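Local structure of methyltransferase type 12 (Clostridium thermocellum, 3JWG) at residues T140-Y145 with W166-F171. The protein is the C-terminal methyltransferase domain of bacterial Hen1, which probably uses S-adenosyl-L-methionine to 2'-O-methylate the 3'-terminal nucleotide of small RNAs. Sequence-based numbering, arbitrary orientation.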
ATOM      1  N   THR A 140       1.398  -3.933  -6.309  1.00 13.86           N
ATOM      2  CA  THR A 140       2.300  -3.392  -7.312  1.00 14.66           C
ATOM      3  C   THR A 140       1.904  -3.962  -8.674  1.00 15.83           C
ATOM      4  O   THR A 140       1.320  -5.043  -8.759  1.00 12.81           O
ATOM      5  CB  THR A 140       3.773  -3.768  -6.973  1.00 15.81           C
ATOM      6  OG1 THR A 140       4.675  -3.014  -7.794  1.00 15.09           O
ATOM      7  CG2 THR A 140       4.013  -5.258  -7.183  1.00 16.45           C
ATOM      8  N   PRO A 141       2.192  -3.221  -9.750  1.00 16.00           N
ATOM      9  CA  PRO A 141       1.872  -3.644 -11.116  1.00 15.68           C
ATOM     10  C   PRO A 141       2.523  -4.964 -11.511  1.00 16.18           C
ATOM     11  O   PRO A 141       3.589  -5.322 -11.005  1.00 16.30           O
ATOM     12  CB  PRO A 141       2.409  -2.494 -11.971  1.00 16.69           C
ATOM     13  CG  PRO A 141       2.258  -1.309 -11.091  1.00 19.13           C
ATOM     14  CD  PRO A 141       2.688  -1.835  -9.728  1.00 16.49           C
ATOM     15  N   ASN A 142       1.866  -5.696 -12.406  1.00 15.86           N
ATOM     16  CA  ASN A 142       2.436  -6.929 -12.920  1.00 16.47           C
ATOM     17  C   ASN A 142       3.016  -6.479 -14.257  1.00 16.78           C
ATOM     18  O   ASN A 142       2.274  -6.216 -15.210  1.00 16.38           O
ATOM     19  CB  ASN A 142       1.358  -8.001 -13.123  1.00 17.97           C
ATOM     20  CG  ASN A 142       1.763  -9.042 -14.162  1.00 22.69           C
ATOM     21  OD1 ASN A 142       2.949  -9.372 -14.307  1.00 20.12           O
ATOM     22  ND2 ASN A 142       0.777  -9.571 -14.882  1.00 18.92           N
ATOM     23  N   LYS A 143       4.339  -6.355 -14.321  1.00 16.21           N
ATOM     24  CA  LYS A 143       4.977  -5.888 -15.545  1.00 18.07           C
ATOM     25  C   LYS A 143       4.614  -6.691 -16.787  1.00 18.90           C
ATOM     26  O   LYS A 143       4.479  -6.130 -17.873  1.00 19.46           O
ATOM     27  CB  LYS A 143       6.503  -5.873 -15.398  1.00 19.59           C
ATOM     28  CG  LYS A 143       7.198  -5.385 -16.671  1.00 19.75           C
ATOM     29  CD  LYS A 143       8.631  -4.927 -16.442  1.00 24.05           C
ATOM     30  CE  LYS A 143       9.551  -6.064 -16.086  1.00 22.72           C
ATOM     31  NZ  LYS A 143      10.981  -5.637 -16.250  1.00 23.70           N
ATOM     32  N   GLU A 144       4.457  -7.999 -16.621  1.00 18.97           N
ATOM     33  CA  GLU A 144       4.142  -8.890 -17.732  1.00 21.06           C
ATOM     34  C   GLU A 144       2.860  -8.505 -18.462  1.00 23.40           C
ATOM     35  O   GLU A 144       2.711  -8.761 -19.663  1.00 21.65           O
ATOM     36  CB  GLU A 144       4.046 -10.317 -17.218  1.00 20.35           C
ATOM     37  CG  GLU A 144       5.385 -10.862 -16.750  1.00 24.14           C
ATOM     38  CD  GLU A 144       5.247 -12.174 -16.029  1.00 26.22           C
ATOM     39  OE1 GLU A 144       5.122 -12.161 -14.784  1.00 26.73           O
ATOM     40  OE2 GLU A 144       5.247 -13.219 -16.711  1.00 28.52           O
ATOM     41  N   TYR A 145       1.943  -7.878 -17.736  1.00 22.03           N
ATOM     42  CA  TYR A 145       0.684  -7.462 -18.324  1.00 24.74           C
ATOM     43  C   TYR A 145       0.900  -6.524 -19.507  1.00 25.39           C
ATOM     44  O   TYR A 145       0.133  -6.538 -20.468  1.00 24.67           O
ATOM     45  CB  TYR A 145      -0.176  -6.750 -17.286  1.00 25.19           C
ATOM     46  CG  TYR A 145      -1.586  -6.501 -17.759  1.00 26.37           C
ATOM     47  CD1 TYR A 145      -2.515  -7.539 -17.803  1.00 28.86           C
ATOM     48  CD2 TYR A 145      -1.990  -5.234 -18.177  1.00 28.54           C
ATOM     49  CE1 TYR A 145      -3.813  -7.325 -18.251  1.00 30.95           C
ATOM     50  CE2 TYR A 145      -3.290  -5.007 -18.630  1.00 31.11           C
ATOM     51  CZ  TYR A 145      -4.193  -6.058 -18.661  1.00 31.60           C
ATOM     52  OH  TYR A 145      -5.483  -5.848 -19.092  1.00 35.46           O
ATOM     53  N   TRP A 166       7.682  -4.754 -11.664  1.00 15.64           N
ATOM     54  CA  TRP A 166       8.204  -6.079 -11.381  1.00 14.56           C
ATOM     55  C   TRP A 166       7.370  -7.154 -12.038  1.00 15.90           C
ATOM     56  O   TRP A 166       6.157  -7.002 -12.177  1.00 14.67           O
ATOM     57  CB  TRP A 166       8.195  -6.326  -9.873  1.00 15.43           C
ATOM     58  CG  TRP A 166       9.021  -5.378  -9.060  1.00 16.34           C
ATOM     59  CD1 TRP A 166       9.630  -4.228  -9.488  1.00 16.11           C
ATOM     60  CD2 TRP A 166       9.332  -5.504  -7.667  1.00 16.19           C
ATOM     61  NE1 TRP A 166      10.305  -3.632  -8.444  1.00 17.40           N
ATOM     62  CE2 TRP A 166      10.138  -4.396  -7.315  1.00 17.32           C
ATOM     63  CE3 TRP A 166       9.010  -6.449  -6.683  1.00 18.23           C
ATOM     64  CZ2 TRP A 166      10.627  -4.209  -6.020  1.00 15.99           C
ATOM     65  CZ3 TRP A 166       9.497  -6.263  -5.391  1.00 18.87           C
ATOM     66  CH2 TRP A 166      10.299  -5.149  -5.072  1.00 19.67           C
ATOM     67  N   THR A 167       8.024  -8.244 -12.436  1.00 15.18           N
ATOM     68  CA  THR A 167       7.309  -9.368 -13.034  1.00 16.34           C
ATOM     69  C   THR A 167       6.701 -10.122 -11.855  1.00 15.86           C
ATOM     70  O   THR A 167       7.004  -9.825 -10.697  1.00 14.60           O
ATOM     71  CB  THR A 167       8.251 -10.340 -13.780  1.00 13.53           C
ATOM     72  OG1 THR A 167       9.233 -10.847 -12.867  1.00 17.59           O
ATOM     73  CG2 THR A 167       8.957  -9.633 -14.951  1.00 16.28           C
ATOM     74  N   ARG A 168       5.843 -11.091 -12.142  1.00 15.98           N
ATOM     75  CA  ARG A 168       5.230 -11.866 -11.074  1.00 18.10           C
ATOM     76  C   ARG A 168       6.276 -12.677 -10.318  1.00 18.71           C
ATOM     77  O   ARG A 168       6.197 -12.830  -9.098  1.00 18.02           O
ATOM     78  CB  ARG A 168       4.139 -12.770 -11.652  1.00 18.38           C
ATOM     79  CG  ARG A 168       2.903 -11.991 -12.088  1.00 22.67           C
ATOM     80  CD  ARG A 168       1.956 -12.854 -12.917  1.00 24.85           C
ATOM     81  NE  ARG A 168       2.573 -13.271 -14.173  1.00 27.77           N
ATOM     82  CZ  ARG A 168       1.998 -14.082 -15.057  1.00 29.27           C
ATOM     83  NH1 ARG A 168       0.786 -14.567 -14.821  1.00 29.19           N
ATOM     84  NH2 ARG A 168       2.632 -14.409 -16.174  1.00 29.42           N
ATOM     85  N   LYS A 169       7.270 -13.188 -11.041  1.00 18.76           N
ATOM     86  CA  LYS A 169       8.330 -13.975 -10.416  1.00 19.10           C
ATOM     87  C   LYS A 169       9.192 -13.094  -9.512  1.00 18.37           C
ATOM     88  O   LYS A 169       9.606 -13.503  -8.421  1.00 16.65           O
ATOM     89  CB  LYS A 169       9.213 -14.615 -11.487  1.00 23.26           C
ATOM     90  CG  LYS A 169      10.394 -15.384 -10.925  1.00 27.27           C
ATOM     91  CD  LYS A 169      11.298 -15.895 -12.035  1.00 31.68           C
ATOM     92  CE  LYS A 169      12.478 -16.658 -11.460  1.00 34.67           C
ATOM     93  NZ  LYS A 169      12.007 -17.806 -10.638  1.00 39.04           N
ATOM     94  N   GLU A 170       9.469 -11.883  -9.977  1.00 17.70           N
ATOM     95  CA  GLU A 170      10.276 -10.950  -9.204  1.00 16.55           C
ATOM     96  C   GLU A 170       9.557 -10.550  -7.927  1.00 15.21           C
ATOM     97  O   GLU A 170      10.160 -10.507  -6.865  1.00 15.86           O
ATOM     98  CB  GLU A 170      10.589  -9.704 -10.028  1.00 17.30           C
ATOM     99  CG  GLU A 170      11.462 -10.002 -11.233  1.00 19.36           C
ATOM    100  CD  GLU A 170      11.795  -8.769 -12.027  1.00 18.78           C
ATOM    101  OE1 GLU A 170      10.905  -7.906 -12.187  1.00 20.03           O
ATOM    102  OE2 GLU A 170      12.948  -8.670 -12.505  1.00 22.09           O
ATOM    103  N   PHE A 171       8.263 -10.265  -8.031  1.00 13.68           N
ATOM    104  CA  PHE A 171       7.509  -9.872  -6.849  1.00 13.36           C
ATOM    105  C   PHE A 171       7.377 -11.016  -5.846  1.00 14.63           C
ATOM    106  O   PHE A 171       7.579 -10.831  -4.649  1.00 13.60           O
ATOM    107  CB  PHE A 171       6.109  -9.391  -7.226  1.00 12.54           C
ATOM    108  CG  PHE A 171       5.271  -8.970  -6.038  1.00 12.12           C
ATOM    109  CD1 PHE A 171       5.632  -7.867  -5.273  1.00 13.72           C
ATOM    110  CD2 PHE A 171       4.118  -9.669  -5.691  1.00 13.14           C
ATOM    111  CE1 PHE A 171       4.855  -7.463  -4.173  1.00 13.82           C
ATOM    112  CE2 PHE A 171       3.333  -9.276  -4.597  1.00 14.90           C
ATOM    113  CZ  PHE A 171       3.704  -8.168  -3.837  1.00 13.26           C
TER
HETATM  114  O   HOH W   1       5.588  -3.738 -10.256  1.00 12.54           O
HETATM  115  O   HOH W   2      11.414  -5.770 -13.704  1.00 21.32           O
HETATM  116  O   HOH W   3       6.990 -14.055 -13.842  1.00 22.81           O
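Glu-144 OE1 is gripped by two nitrogens of Arg-168: the side-chain NE at 2.8 Å and the backbone N at 2.9 Å, the latter arriving nearly along the C-O axis. A water linked to Lys-169 N donates to the same oxygen. NH2 of Arg-168 takes Glu-144 OE2 at 2.9 Å, completing a side-on, two-pronged salt bridge. Both side-chain N-H bonds are almost straight and keep to the guanidinium plane, yet they meet the carboxylate from above, the two planes being 61° apart. A bend at chi3 (-64°) brings the arginine head back to the carboxylate, while NH2 also reaches Glu-197 O. Asn-142 OD1 rests against Arg-168 CG at 3.4 Å, and Asn-142 ND2 is held by Ser-200 O and Phe-198 O. Lys-143 N donates to Trp-166 O (2.9 Å), and one water joins Thr-140 OG1, Pro-141 O and Trp-166 N. Thr-140 OG1 is also hydrogen-bonded to Glu-113 OE1, while Thr-140 CG2 lies over the Phe-171 ring face, 4.0 Å from the centroid, in a CH-pi contact. Glu-170 OE1 accepts from Thr-167 N and, through a second water, meets Lys-143 NZ. Glu-170 N returns a bond to Thr-167 OG1, whose position is less certain, and the pair fits a capping box at the start of helix 168-182; Glu-144 adds a carboxylate at that helix N-terminus, tying it to the C-terminal end of strand 135-141 in the Rossmann-like methyltransferase fold.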